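Local coordinates for Dbv8 protein (Nonomuraea, PDB 4MFZ), which probably transfers long aliphatic acyl groups from acyl-CoA onto glycopeptide antibiotics as a GNAT-family N-acyltransferase, at residues R28-G33 against Y121-A126; G47-P52 against R97-L102; E60-L65 against D74-V79; P261-Y266 against R327-R332. All blocks are in the same frame, centred on the assembly; numbering follows the deposited sequence.

Overall arrangement
Contacts 1, 2 and 3 gather in the helical N-terminal half of the chain, their centres 20 to 22 Å apart; contact 4 lies in the GNAT-like half, its centre 40 to 45 Å from theirs. Contact 3, partly buried, pairs neighbouring helices through aliphatic side chains with a salt bridge at its side. The other three are surface contacts. Contact 1 is thin and bridged by water, contact 2 sets a proline-rich loop on helix 89-104 through two histidines, and contact 4 joins a loop to the residues leading into strand 330-337 through tryptophan, tyrosine and an ion pair. Contact 3 lies inside the chain loop closed by contact 2, itself inside that closed by contact 1.

Contact 1 (R28-G33 against Y121-A126); sequences RQLRLG and YETGAA
Thr-123 comes closest to residues 28-33, its OG1 lying 3.5 Å from Gln-29 O and 3.9 Å from Leu-30 CA. The methyl CG2 of the same residue faces Leu-30 CD2 at 4.3 Å, a light apolar touch beside the buried leucine, whose side chain packs on Ala-90 and Leu-94 of helix 89-104. The outer side, by contrast, is wet. Glu-122 OE1 rests 3.7 Å from Arg-31 CB, but the charged groups stay apart, joined through water: one water, in the guanidinium plane, accepts from Arg-31 NE at 2.9 Å and donates to Glu-122 OE1 at 2.7 Å, while a second donates to Arg-31 O and the same OE1. Glu-122 CG stands between its backbone N and carbonyl carbon (chi1 60°), and a bend at chi2 brings the carboxylate to the waters. Arg-31, just past helix 23-29, has positive phi and completes a Schellman motif; Gly-124 is the N-cap residue of helix 125-128, making this a water-bridged meeting of two helix ends.

Contact 2 (G47-P52 against R97-L102); sequences GPPPEP and RAHHEL
His-100 on helix 89-104 meets Gly-47, Pro-49 and Pro-50 of the proline-rich loop that leaves helix 37-46, an N-terminal loop-on-helix contact. Its CB lies 3.8 Å from Gly-47 O, and CG sits between that oxygen (3.7 Å) and Pro-49 CA (3.8 Å); with CG anti to the backbone N (chi1 -169°), the ring is set against the loop. CE1 comes 3.6 Å from Pro-48 O. Pro-49 CA and Pro-50 CD both make CH-pi contacts over one face, Pro-50 CD lying over CD2 and NE2, 3.8 Å from the latter. Pro-49 CB touches the edge of His-99 at CD2, 3.7 Å away; His-99 ND1 is hydrogen-bonded to Thr-138 OG1, and NE2 shares a water with Glu-51 O, the latter weakly. Arg-97 runs extended beside Gly-47, its guanidinium covered on one face by Pro-48 and held through NH1 by Trp-93 O. The direct polar link is His-100 ND1 to Gly-47 O, 2.9 Å and nearly straight at 171°; the oxygen lies in the imidazole plane, ND1 well above the carbonyl plane.

Contact 3 (E60-L65 against D74-V79); sequences EARDLL and DVEEIV
A helical hairpin, helix 58-67 followed directly by helix 72-81, brings Leu-65 and Ala-61 against Val-75, Ile-78 and Val-79. The axes of the two segments pass 9.8 Å apart at 138°, so the helices run roughly antiparallel. Val-79 CG2 is the shared apolar point, meeting Ala-61 CB at 3.7 Å and Leu-65 CD1 at 4.0 Å. That same leucine methyl also touches Ile-78 CG2, while Leu-65 CB faces Val-75 CG2. Above this layer Arg-62 reaches across with its chain extended from CG to NE, and Glu-76, bent at chi2 (-40°), swings its carboxylate to meet it. The two flat groups are nearly coplanar, 10° apart. NE and NH2 both grip the syn lone pair side of Glu-76 OE1, at 3.2 and 3.0 Å, and a weak bond joins NE to OE2. Val-79 CG1 lies over one guanidinium face, and Asp-59 takes NH1 in a second salt bridge, which should further fix the guanidinium's rotation. The whole is a helical hairpin of the N-terminal acyltransferase domain, aliphatic between its arms with an ion pair at its side.

Contact 4 (P261-Y266 against R327-R332); sequences PQLAEY and RHWYQR
The indole of Trp-329 meets Tyr-266, Leu-263 and Gln-262 through the outer end of its six-membered ring, where the loop after strand 251-256 packs beside the residues leading into strand 330-337 in the GNAT-like fold. The two aromatic rings are oblique, planes at 49° and centroids 5.7 Å apart, and touch through Trp-329 CH2 and Tyr-266 CD2. Leu-263 CD2 reaches the neighbouring CZ3 at 3.6 Å, with Gln-262 CB also close to that atom. His-322 of helix 314-324 meets both rings, so the cluster extends beyond the two segments; the side chain of Leu-263 is about 7 Å from the bound decanoyl-CoA.

At the guanidinium edge of Arg-327 stands the carboxylate of Glu-265, the side chains coming from opposite directions with planes 28° apart. Arg-327 bends at chi3 (69°) to present its nitrogens, while Glu-265 is extended beyond CG. Its OE1 accepts from NH2 with its syn lone pair and lies somewhat out of the guanidinium plane, while NH1 adds weak bonds to both oxygens. At the beginning of 261-266, Pro-261 CD sits at the guanidinium edge of Arg-332, 3.9 Å from NE, and Arg-332 NH1 bonds to Leu-283 O in the adjoining strand. The shortest link of the salt bridge is Arg-327 NH2 to Glu-265 OE1, at 2.7 Å.

Contact 1 (R28-G33 against Y121-A126)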
loop_
_atom_site.group_PDB
_atom_site.type_symbol
_atom_site.label_atom_id
_atom_site.label_comp_id
_atom_site.label_asym_id
_atom_site.label_seq_id
_atom_site.Cartn_x
_atom_site.Cartn_y
_atom_site.Cartn_z
ATOM N N ARG A 28 -15.156 5.247 -22.102
ATOM C CA ARG A 28 -16.391 4.582 -22.464
ATOM C C ARG A 28 -16.296 3.051 -22.363
ATOM O O ARG A 28 -17.185 2.421 -21.801
ATOM C CB ARG A 28 -16.827 5.011 -23.863
ATOM C CG ARG A 28 -18.154 4.405 -24.296
ATOM C CD ARG A 28 -18.713 5.089 -25.546
ATOM N NE ARG A 28 -17.709 5.097 -26.600
ATOM C CZ ARG A 28 -17.077 6.192 -27.015
ATOM N NH1 ARG A 28 -17.379 7.374 -26.472
ATOM N NH2 ARG A 28 -16.159 6.104 -27.981
ATOM N N GLN A 29 -15.220 2.464 -22.887
ATOM C CA GLN A 29 -15.093 1.005 -22.903
ATOM C C GLN A 29 -14.844 0.383 -21.533
ATOM O O GLN A 29 -15.315 -0.719 -21.277
ATOM C CB GLN A 29 -14.049 0.559 -23.913
ATOM C CG GLN A 29 -14.490 0.960 -25.306
ATOM C CD GLN A 29 -13.670 0.338 -26.395
ATOM O OE1 GLN A 29 -13.466 0.955 -27.447
ATOM N NE2 GLN A 29 -13.207 -0.892 -26.174
ATOM N N LEU A 30 -14.139 1.106 -20.660
ATOM C CA LEU A 30 -13.777 0.570 -19.347
ATOM C C LEU A 30 -14.796 0.967 -18.278
ATOM O O LEU A 30 -14.628 0.648 -17.109
ATOM C CB LEU A 30 -12.344 0.987 -18.958
ATOM C CG LEU A 30 -11.193 0.596 -19.895
ATOM C CD1 LEU A 30 -9.854 1.102 -19.361
ATOM C CD2 LEU A 30 -11.092 -0.909 -20.134
ATOM N N ARG A 31 -15.857 1.663 -18.696
ATOM C CA ARG A 31 -17.012 2.024 -17.851
ATOM C C ARG A 31 -16.644 2.988 -16.731
ATOM O O ARG A 31 -17.274 2.988 -15.666
ATOM C CB ARG A 31 -17.726 0.763 -17.288
ATOM C CG ARG A 31 -18.073 -0.316 -18.332
ATOM C CD ARG A 31 -18.965 0.212 -19.461
ATOM N NE ARG A 31 -20.309 0.506 -18.966
ATOM C CZ ARG A 31 -21.317 0.961 -19.706
ATOM N NH1 ARG A 31 -21.174 1.174 -21.004
ATOM N NH2 ARG A 31 -22.487 1.200 -19.143
ATOM N N LEU A 32 -15.618 3.799 -16.980
ATOM C CA LEU A 32 -15.102 4.765 -16.017
ATOM C C LEU A 32 -15.996 5.992 -15.813
ATOM O O LEU A 32 -16.586 6.499 -16.754
ATOM C CB LEU A 32 -13.683 5.211 -16.412
ATOM C CG LEU A 32 -12.562 4.198 -16.184
ATOM C CD1 LEU A 32 -11.258 4.691 -16.801
ATOM C CD2 LEU A 32 -12.385 3.939 -14.677
ATOM N N GLY A 33 -16.053 6.493 -14.581
ATOM C CA GLY A 33 -16.941 7.602 -14.269
ATOM C C GLY A 33 -16.280 8.872 -14.755
ATOM O O GLY A 33 -15.108 8.856 -15.169
ATOM N N TYR A 121 -15.110 -3.353 -12.118
ATOM C CA TYR A 121 -14.841 -4.791 -12.308
ATOM C C TYR A 121 -15.718 -5.480 -13.349
ATOM O O TYR A 121 -15.387 -6.588 -13.771
ATOM C CB TYR A 121 -14.927 -5.594 -10.979
ATOM C CG TYR A 121 -13.961 -5.172 -9.877
ATOM C CD1 TYR A 121 -12.809 -4.436 -10.161
ATOM C CD2 TYR A 121 -14.205 -5.540 -8.531
ATOM C CE1 TYR A 121 -11.934 -4.057 -9.151
ATOM C CE2 TYR A 121 -13.329 -5.180 -7.520
ATOM C CZ TYR A 121 -12.203 -4.441 -7.822
ATOM O OH TYR A 121 -11.339 -4.058 -6.806
ATOM N N GLU A 122 -16.814 -4.857 -13.783
ATOM C CA GLU A 122 -17.729 -5.528 -14.751
ATOM C C GLU A 122 -17.094 -5.808 -16.126
ATOM O O GLU A 122 -17.604 -6.589 -16.942
ATOM C CB GLU A 122 -19.026 -4.734 -14.916
ATOM C CG GLU A 122 -18.833 -3.317 -15.440
ATOM C CD GLU A 122 -18.733 -2.295 -14.324
ATOM O OE1 GLU A 122 -19.268 -1.186 -14.530
ATOM O OE2 GLU A 122 -18.159 -2.611 -13.235
ATOM N N THR A 123 -15.966 -5.146 -16.369
ATOM C CA THR A 123 -15.212 -5.260 -17.608
ATOM C C THR A 123 -14.297 -6.529 -17.644
ATOM O O THR A 123 -13.748 -6.897 -18.683
ATOM C CB THR A 123 -14.441 -3.915 -17.764
ATOM O OG1 THR A 123 -14.995 -3.141 -18.838
ATOM C CG2 THR A 123 -13.005 -4.091 -17.895
ATOM N N GLY A 124 -14.152 -7.204 -16.506
ATOM C CA GLY A 124 -13.445 -8.500 -16.467
ATOM C C GLY A 124 -12.268 -8.501 -15.502
ATOM O O GLY A 124 -11.984 -7.488 -14.868
ATOM N N ALA A 125 -11.579 -9.637 -15.400
ATOM C CA ALA A 125 -10.540 -9.801 -14.401
ATOM C C ALA A 125 -9.289 -8.934 -14.663
ATOM O O ALA A 125 -8.588 -8.583 -13.729
ATOM C CB ALA A 125 -10.170 -11.285 -14.247
ATOM N N ALA A 126 -9.002 -8.598 -15.921
ATOM C CA ALA A 126 -7.844 -7.734 -16.220
ATOM C C ALA A 126 -8.030 -6.364 -15.570
ATOM O O ALA A 126 -7.052 -5.779 -15.088
ATOM C CB ALA A 126 -7.622 -7.599 -17.721
HETATM O O HOH W 1 -21.049 -0.193 -16.295
HETATM O O HOH W 2 -18.688 1.313 -13.860
#

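Contact 2 (G47-P52 against R97-L102)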
loop_
_atom_site.group_PDB
_atom_site.type_symbol
_atom_site.label_atom_id
_atom_site.label_comp_id
_atom_site.label_asym_id
_atom_site.label_seq_id
_atom_site.Cartn_x
_atom_site.Cartn_y
_atom_site.Cartn_z
ATOM N N GLY A 47 1.365 9.573 -23.438
ATOM C CA GLY A 47 1.566 8.594 -24.513
ATOM C C GLY A 47 2.306 7.341 -24.030
ATOM O O GLY A 47 2.552 7.178 -22.817
ATOM N N PRO A 48 2.658 6.444 -24.966
ATOM C CA PRO A 48 3.304 5.173 -24.606
ATOM C C PRO A 48 4.713 5.398 -24.033
ATOM O O PRO A 48 5.375 6.368 -24.398
ATOM C CB PRO A 48 3.404 4.416 -25.944
ATOM C CG PRO A 48 2.609 5.185 -26.951
ATOM C CD PRO A 48 2.445 6.584 -26.426
ATOM N N PRO A 49 5.157 4.514 -23.128
ATOM C CA PRO A 49 6.496 4.613 -22.510
ATOM C C PRO A 49 7.644 4.455 -23.521
ATOM O O PRO A 49 7.494 3.739 -24.523
ATOM C CB PRO A 49 6.513 3.418 -21.538
ATOM C CG PRO A 49 5.580 2.412 -22.184
ATOM C CD PRO A 49 4.485 3.239 -22.789
ATOM N N PRO A 50 8.808 5.088 -23.249
ATOM C CA PRO A 50 9.930 4.920 -24.181
ATOM C C PRO A 50 10.418 3.471 -24.205
ATOM O O PRO A 50 11.006 3.044 -25.205
ATOM C CB PRO A 50 11.010 5.866 -23.622
ATOM C CG PRO A 50 10.673 6.035 -22.178
ATOM C CD PRO A 50 9.175 5.909 -22.072
ATOM N N GLU A 51 10.153 2.729 -23.126
ATOM C CA GLU A 51 10.460 1.299 -23.032
ATOM C C GLU A 51 9.191 0.480 -23.116
ATOM O O GLU A 51 8.351 0.563 -22.209
ATOM C CB GLU A 51 11.076 0.992 -21.674
ATOM C CG GLU A 51 12.459 1.557 -21.452
ATOM C CD GLU A 51 13.538 0.554 -21.795
ATOM O OE1 GLU A 51 13.484 -0.042 -22.904
ATOM O OE2 GLU A 51 14.443 0.366 -20.947
ATOM N N PRO A 52 9.050 -0.343 -24.171
ATOM C CA PRO A 52 7.803 -1.083 -24.380
ATOM C C PRO A 52 7.410 -1.907 -23.141
ATOM O O PRO A 52 8.296 -2.429 -22.453
ATOM C CB PRO A 52 8.140 -2.013 -25.541
ATOM C CG PRO A 52 9.272 -1.341 -26.245
ATOM C CD PRO A 52 10.079 -0.725 -25.145
ATOM N N ARG A 97 0.178 3.799 -20.508
ATOM C CA ARG A 97 0.279 5.194 -20.072
ATOM C C ARG A 97 0.371 5.341 -18.551
ATOM O O ARG A 97 1.114 6.189 -18.057
ATOM C CB ARG A 97 -0.875 6.030 -20.691
ATOM C CG ARG A 97 -0.701 6.149 -22.202
ATOM C CD ARG A 97 -1.970 6.492 -22.979
ATOM N NE ARG A 97 -1.706 6.560 -24.431
ATOM C CZ ARG A 97 -1.418 5.502 -25.190
ATOM N NH1 ARG A 97 -1.379 4.247 -24.670
ATOM N NH2 ARG A 97 -1.205 5.676 -26.490
ATOM N N ALA A 98 -0.364 4.521 -17.804
ATOM C CA ALA A 98 -0.194 4.429 -16.339
ATOM C C ALA A 98 1.242 4.066 -15.956
ATOM O O ALA A 98 1.811 4.682 -15.084
ATOM C CB ALA A 98 -1.168 3.418 -15.730
ATOM N N HIS A 99 1.809 3.051 -16.596
ATOM C CA HIS A 99 3.203 2.669 -16.375
ATOM C C HIS A 99 4.153 3.826 -16.678
ATOM O O HIS A 99 5.109 4.084 -15.939
ATOM C CB HIS A 99 3.541 1.458 -17.237
ATOM C CG HIS A 99 5.013 1.239 -17.419
ATOM N ND1 HIS A 99 5.827 0.844 -16.406
ATOM C CD2 HIS A 99 5.826 1.402 -18.540
ATOM C CE1 HIS A 99 7.087 0.751 -16.872
ATOM N NE2 HIS A 99 7.086 1.116 -18.165
ATOM N N HIS A 100 3.867 4.538 -17.761
ATOM C CA HIS A 100 4.682 5.657 -18.177
ATOM C C HIS A 100 4.704 6.712 -17.110
ATOM O O HIS A 100 5.763 7.245 -16.827
ATOM C CB HIS A 100 4.201 6.233 -19.523
ATOM C CG HIS A 100 5.170 7.217 -20.140
ATOM N ND1 HIS A 100 4.945 7.808 -21.341
ATOM C CD2 HIS A 100 6.418 7.680 -19.697
ATOM C CE1 HIS A 100 5.989 8.624 -21.635
ATOM N NE2 HIS A 100 6.887 8.535 -20.626
ATOM N N GLU A 101 3.535 7.004 -16.518
ATOM C CA GLU A 101 3.373 7.996 -15.453
ATOM C C GLU A 101 4.294 7.649 -14.268
ATOM O O GLU A 101 4.899 8.548 -13.691
ATOM C CB GLU A 101 1.895 8.088 -15.001
ATOM C CG GLU A 101 1.586 9.045 -13.843
ATOM C CD GLU A 101 0.080 9.118 -13.448
ATOM O OE1 GLU A 101 -0.659 8.080 -13.384
ATOM O OE2 GLU A 101 -0.381 10.246 -13.163
ATOM N N LEU A 102 4.440 6.356 -13.958
ATOM C CA LEU A 102 5.273 5.898 -12.834
ATOM C C LEU A 102 6.770 5.958 -13.099
ATOM O O LEU A 102 7.518 6.265 -12.179
ATOM C CB LEU A 102 4.899 4.453 -12.383
ATOM C CG LEU A 102 3.422 4.236 -12.071
ATOM C CD1 LEU A 102 3.213 2.836 -11.501
ATOM C CD2 LEU A 102 2.904 5.284 -11.105
HETATM O O HOH W 3 9.145 2.686 -19.627
#

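Contact 3 (E60-L65 against D74-V79)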
loop_
_atom_site.group_PDB
_atom_site.type_symbol
_atom_site.label_atom_id
_atom_site.label_comp_id
_atom_site.label_asym_id
_atom_site.label_seq_id
_atom_site.Cartn_x
_atom_site.Cartn_y
_atom_site.Cartn_z
ATOM N N GLU A 60 6.630 -18.062 -16.056
ATOM C CA GLU A 60 7.451 -16.940 -15.637
ATOM C C GLU A 60 6.596 -16.076 -14.693
ATOM O O GLU A 60 7.048 -15.705 -13.617
ATOM C CB GLU A 60 7.923 -16.133 -16.855
ATOM C CG GLU A 60 9.116 -15.221 -16.584
ATOM C CD GLU A 60 9.280 -14.114 -17.617
ATOM O OE1 GLU A 60 8.899 -14.310 -18.802
ATOM O OE2 GLU A 60 9.791 -13.036 -17.241
ATOM N N ALA A 61 5.349 -15.800 -15.093
ATOM C CA ALA A 61 4.385 -15.069 -14.258
ATOM C C ALA A 61 4.117 -15.763 -12.902
ATOM O O ALA A 61 4.253 -15.132 -11.854
ATOM C CB ALA A 61 3.084 -14.822 -15.019
ATOM N N ARG A 62 3.745 -17.050 -12.933
ATOM C CA ARG A 62 3.560 -17.844 -11.695
ATOM C C ARG A 62 4.737 -17.662 -10.740
ATOM O O ARG A 62 4.549 -17.305 -9.565
ATOM C CB ARG A 62 3.396 -19.331 -12.033
ATOM C CG ARG A 62 2.149 -19.620 -12.848
ATOM C CD ARG A 62 1.919 -21.109 -13.129
ATOM N NE ARG A 62 0.599 -21.244 -13.749
ATOM C CZ ARG A 62 0.332 -21.159 -15.056
ATOM N NH1 ARG A 62 1.285 -20.988 -15.957
ATOM N NH2 ARG A 62 -0.920 -21.250 -15.468
ATOM N N ASP A 63 5.949 -17.881 -11.261
ATOM C CA ASP A 63 7.195 -17.771 -10.474
ATOM C C ASP A 63 7.420 -16.382 -9.839
ATOM O O ASP A 63 7.724 -16.268 -8.639
ATOM C CB ASP A 63 8.416 -18.120 -11.320
ATOM C CG ASP A 63 8.499 -19.600 -11.667
ATOM O OD1 ASP A 63 7.643 -20.425 -11.231
ATOM O OD2 ASP A 63 9.450 -19.933 -12.406
ATOM N N LEU A 64 7.281 -15.336 -10.644
ATOM C CA LEU A 64 7.402 -13.986 -10.127
ATOM C C LEU A 64 6.321 -13.699 -9.078
ATOM O O LEU A 64 6.635 -13.203 -7.994
ATOM C CB LEU A 64 7.353 -12.964 -11.273
ATOM C CG LEU A 64 7.630 -11.493 -10.923
ATOM C CD1 LEU A 64 8.977 -11.374 -10.219
ATOM C CD2 LEU A 64 7.584 -10.631 -12.183
ATOM N N LEU A 65 5.063 -14.044 -9.379
ATOM C CA LEU A 65 3.968 -13.734 -8.450
ATOM C C LEU A 65 4.093 -14.498 -7.116
ATOM O O LEU A 65 3.682 -13.995 -6.073
ATOM C CB LEU A 65 2.594 -13.975 -9.095
ATOM C CG LEU A 65 2.170 -12.982 -10.186
ATOM C CD1 LEU A 65 1.075 -13.587 -11.062
ATOM C CD2 LEU A 65 1.711 -11.662 -9.586
ATOM N N ASP A 74 -5.380 -16.410 -6.533
ATOM C CA ASP A 74 -5.215 -15.192 -7.319
ATOM C C ASP A 74 -4.175 -15.337 -8.411
ATOM O O ASP A 74 -4.376 -14.826 -9.502
ATOM C CB ASP A 74 -4.908 -14.009 -6.417
ATOM C CG ASP A 74 -6.082 -13.651 -5.532
ATOM O OD1 ASP A 74 -6.967 -12.902 -5.980
ATOM O OD2 ASP A 74 -6.114 -14.126 -4.387
ATOM N N VAL A 75 -3.087 -16.048 -8.118
ATOM C CA VAL A 75 -2.029 -16.259 -9.083
ATOM C C VAL A 75 -2.612 -16.753 -10.413
ATOM O O VAL A 75 -2.384 -16.145 -11.465
ATOM C CB VAL A 75 -0.953 -17.221 -8.548
ATOM C CG1 VAL A 75 -0.035 -17.704 -9.660
ATOM C CG2 VAL A 75 -0.126 -16.537 -7.475
ATOM N N GLU A 76 -3.384 -17.837 -10.352
ATOM C CA GLU A 76 -3.997 -18.418 -11.540
ATOM C C GLU A 76 -4.939 -17.453 -12.286
ATOM O O GLU A 76 -4.900 -17.372 -13.523
ATOM C CB GLU A 76 -4.697 -19.739 -11.195
ATOM C CG GLU A 76 -3.735 -20.863 -10.803
ATOM C CD GLU A 76 -2.457 -20.923 -11.644
ATOM O OE1 GLU A 76 -2.515 -21.002 -12.881
ATOM O OE2 GLU A 76 -1.360 -20.909 -11.070
ATOM N N GLU A 77 -5.765 -16.718 -11.537
ATOM C CA GLU A 77 -6.627 -15.702 -12.151
ATOM C C GLU A 77 -5.807 -14.603 -12.842
ATOM O O GLU A 77 -6.100 -14.241 -13.988
ATOM C CB GLU A 77 -7.563 -15.064 -11.135
ATOM C CG GLU A 77 -8.520 -16.023 -10.461
ATOM C CD GLU A 77 -9.724 -15.306 -9.860
ATOM O OE1 GLU A 77 -9.561 -14.341 -9.067
ATOM O OE2 GLU A 77 -10.858 -15.711 -10.192
ATOM N N ILE A 78 -4.786 -14.095 -12.142
ATOM C CA ILE A 78 -3.921 -13.040 -12.685
ATOM C C ILE A 78 -3.217 -13.501 -13.943
ATOM O O ILE A 78 -3.203 -12.774 -14.947
ATOM C CB ILE A 78 -2.871 -12.505 -11.686
ATOM C CG1 ILE A 78 -3.572 -11.883 -10.476
ATOM C CG2 ILE A 78 -1.994 -11.455 -12.388
ATOM C CD1 ILE A 78 -2.671 -11.525 -9.306
ATOM N N VAL A 79 -2.655 -14.708 -13.898
ATOM C CA VAL A 79 -2.011 -15.296 -15.067
ATOM C C VAL A 79 -2.983 -15.471 -16.250
ATOM O O VAL A 79 -2.688 -15.015 -17.354
ATOM C CB VAL A 79 -1.215 -16.585 -14.718
ATOM C CG1 VAL A 79 -0.621 -17.226 -15.967
ATOM C CG2 VAL A 79 -0.087 -16.268 -13.753
#

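Contact 4 (P261-Y266 against R327-R332)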
loop_
_atom_site.group_PDB
_atom_site.type_symbol
_atom_site.label_atom_id
_atom_site.label_comp_id
_atom_site.label_asym_id
_atom_site.label_seq_id
_atom_site.Cartn_x
_atom_site.Cartn_y
_atom_site.Cartn_z
ATOM N N PRO A 261 -5.764 6.552 22.987
ATOM C CA PRO A 261 -5.566 6.254 24.426
ATOM C C PRO A 261 -6.525 5.187 24.989
ATOM O O PRO A 261 -6.128 4.431 25.890
ATOM C CB PRO A 261 -5.805 7.605 25.119
ATOM C CG PRO A 261 -5.443 8.628 24.056
ATOM C CD PRO A 261 -5.778 8.006 22.711
ATOM N N GLN A 262 -7.754 5.126 24.471
ATOM C CA GLN A 262 -8.792 4.166 24.952
ATOM C C GLN A 262 -8.403 2.671 24.937
ATOM O O GLN A 262 -9.028 1.846 25.613
ATOM C CB GLN A 262 -10.078 4.325 24.130
ATOM C CG GLN A 262 -10.666 5.722 24.163
ATOM C CD GLN A 262 -11.969 5.805 23.392
ATOM O OE1 GLN A 262 -11.986 5.841 22.151
ATOM N NE2 GLN A 262 -13.069 5.821 24.123
ATOM N N LEU A 263 -7.400 2.318 24.140
ATOM C CA LEU A 263 -6.950 0.941 24.045
ATOM C C LEU A 263 -6.437 0.471 25.398
ATOM O O LEU A 263 -6.535 -0.720 25.713
ATOM C CB LEU A 263 -5.874 0.771 22.965
ATOM C CG LEU A 263 -6.299 0.834 21.492
ATOM C CD1 LEU A 263 -5.093 0.769 20.539
ATOM C CD2 LEU A 263 -7.300 -0.267 21.145
ATOM N N ALA A 264 -5.926 1.410 26.206
ATOM C CA ALA A 264 -5.410 1.095 27.554
ATOM C C ALA A 264 -6.515 0.626 28.499
ATOM O O ALA A 264 -6.231 0.032 29.541
ATOM C CB ALA A 264 -4.653 2.287 28.158
ATOM N N GLU A 265 -7.769 0.877 28.122
ATOM C CA GLU A 265 -8.921 0.453 28.915
ATOM C C GLU A 265 -9.164 -1.060 28.780
ATOM O O GLU A 265 -9.764 -1.702 29.664
ATOM C CB GLU A 265 -10.167 1.223 28.467
ATOM C CG GLU A 265 -11.044 1.706 29.614
ATOM C CD GLU A 265 -12.500 1.939 29.227
ATOM O OE1 GLU A 265 -12.778 2.746 28.315
ATOM O OE2 GLU A 265 -13.377 1.321 29.869
ATOM N N TYR A 266 -8.656 -1.623 27.689
ATOM C CA TYR A 266 -9.009 -2.963 27.244
ATOM C C TYR A 266 -7.879 -3.962 27.190
ATOM O O TYR A 266 -8.075 -5.118 27.522
ATOM C CB TYR A 266 -9.629 -2.874 25.857
ATOM C CG TYR A 266 -10.989 -2.205 25.895
ATOM C CD1 TYR A 266 -12.115 -2.903 26.354
ATOM C CD2 TYR A 266 -11.150 -0.860 25.511
ATOM C CE1 TYR A 266 -13.361 -2.292 26.406
ATOM C CE2 TYR A 266 -12.402 -0.248 25.555
ATOM C CZ TYR A 266 -13.498 -0.967 26.000
ATOM O OH TYR A 266 -14.753 -0.391 26.049
ATOM N N ARG A 327 -20.261 3.396 22.347
ATOM C CA ARG A 327 -19.028 4.205 22.465
ATOM C C ARG A 327 -18.220 4.228 21.160
ATOM O O ARG A 327 -18.524 3.476 20.245
ATOM C CB ARG A 327 -18.178 3.701 23.631
ATOM C CG ARG A 327 -18.874 3.872 24.966
ATOM C CD ARG A 327 -18.092 3.253 26.112
ATOM N NE ARG A 327 -16.857 3.990 26.374
ATOM C CZ ARG A 327 -15.891 3.571 27.193
ATOM N NH1 ARG A 327 -16.001 2.413 27.841
ATOM N NH2 ARG A 327 -14.804 4.313 27.359
ATOM N N HIS A 328 -17.198 5.075 21.079
ATOM C CA HIS A 328 -16.457 5.274 19.808
ATOM C C HIS A 328 -14.960 5.184 19.858
ATOM O O HIS A 328 -14.346 5.511 20.863
ATOM C CB HIS A 328 -16.883 6.581 19.133
ATOM C CG HIS A 328 -18.324 6.570 18.693
ATOM N ND1 HIS A 328 -19.317 7.079 19.456
ATOM C CD2 HIS A 328 -18.934 6.022 17.559
ATOM C CE1 HIS A 328 -20.506 6.894 18.826
ATOM N NE2 HIS A 328 -20.266 6.241 17.666
ATOM N N TRP A 329 -14.376 4.765 18.734
ATOM C CA TRP A 329 -12.925 4.699 18.563
ATOM C C TRP A 329 -12.389 5.875 17.808
ATOM O O TRP A 329 -13.041 6.376 16.894
ATOM C CB TRP A 329 -12.567 3.425 17.820
ATOM C CG TRP A 329 -12.915 2.199 18.619
ATOM C CD1 TRP A 329 -14.016 1.357 18.453
ATOM C CD2 TRP A 329 -12.181 1.668 19.766
ATOM N NE1 TRP A 329 -14.002 0.344 19.395
ATOM C CE2 TRP A 329 -12.921 0.476 20.214
ATOM C CE3 TRP A 329 -11.016 2.038 20.438
ATOM C CZ2 TRP A 329 -12.490 -0.299 21.287
ATOM C CZ3 TRP A 329 -10.596 1.252 21.522
ATOM C CH2 TRP A 329 -11.312 0.103 21.930
ATOM N N TYR A 330 -11.177 6.305 18.168
ATOM C CA TYR A 330 -10.485 7.405 17.462
ATOM C C TYR A 330 -9.123 7.005 16.886
ATOM O O TYR A 330 -8.439 6.142 17.423
ATOM C CB TYR A 330 -10.365 8.646 18.374
ATOM C CG TYR A 330 -11.727 9.085 18.834
ATOM C CD1 TYR A 330 -12.499 9.947 18.050
ATOM C CD2 TYR A 330 -12.282 8.580 20.014
ATOM C CE1 TYR A 330 -13.776 10.324 18.442
ATOM C CE2 TYR A 330 -13.555 8.946 20.411
ATOM C CZ TYR A 330 -14.296 9.813 19.620
ATOM O OH TYR A 330 -15.562 10.181 20.010
ATOM N N GLN A 331 -8.757 7.620 15.766
ATOM C CA GLN A 331 -7.400 7.590 15.257
ATOM C C GLN A 331 -6.648 8.764 15.847
ATOM O O GLN A 331 -7.232 9.842 16.032
ATOM C CB GLN A 331 -7.418 7.789 13.759
ATOM C CG GLN A 331 -7.979 6.623 12.977
ATOM C CD GLN A 331 -7.713 6.804 11.510
ATOM O OE1 GLN A 331 -6.872 6.129 10.919
ATOM N NE2 GLN A 331 -8.397 7.759 10.918
ATOM N N ARG A 332 -5.362 8.585 16.132
ATOM C CA ARG A 332 -4.523 9.728 16.519
ATOM C C ARG A 332 -3.301 9.805 15.624
ATOM O O ARG A 332 -2.833 8.780 15.114
ATOM C CB ARG A 332 -4.098 9.690 18.004
ATOM C CG ARG A 332 -5.197 9.312 18.991
ATOM C CD ARG A 332 -6.130 10.464 19.338
ATOM N NE ARG A 332 -5.594 11.196 20.473
ATOM C CZ ARG A 332 -4.891 12.307 20.357
ATOM N NH1 ARG A 332 -4.680 12.800 19.168
ATOM N NH2 ARG A 332 -4.409 12.920 21.417
#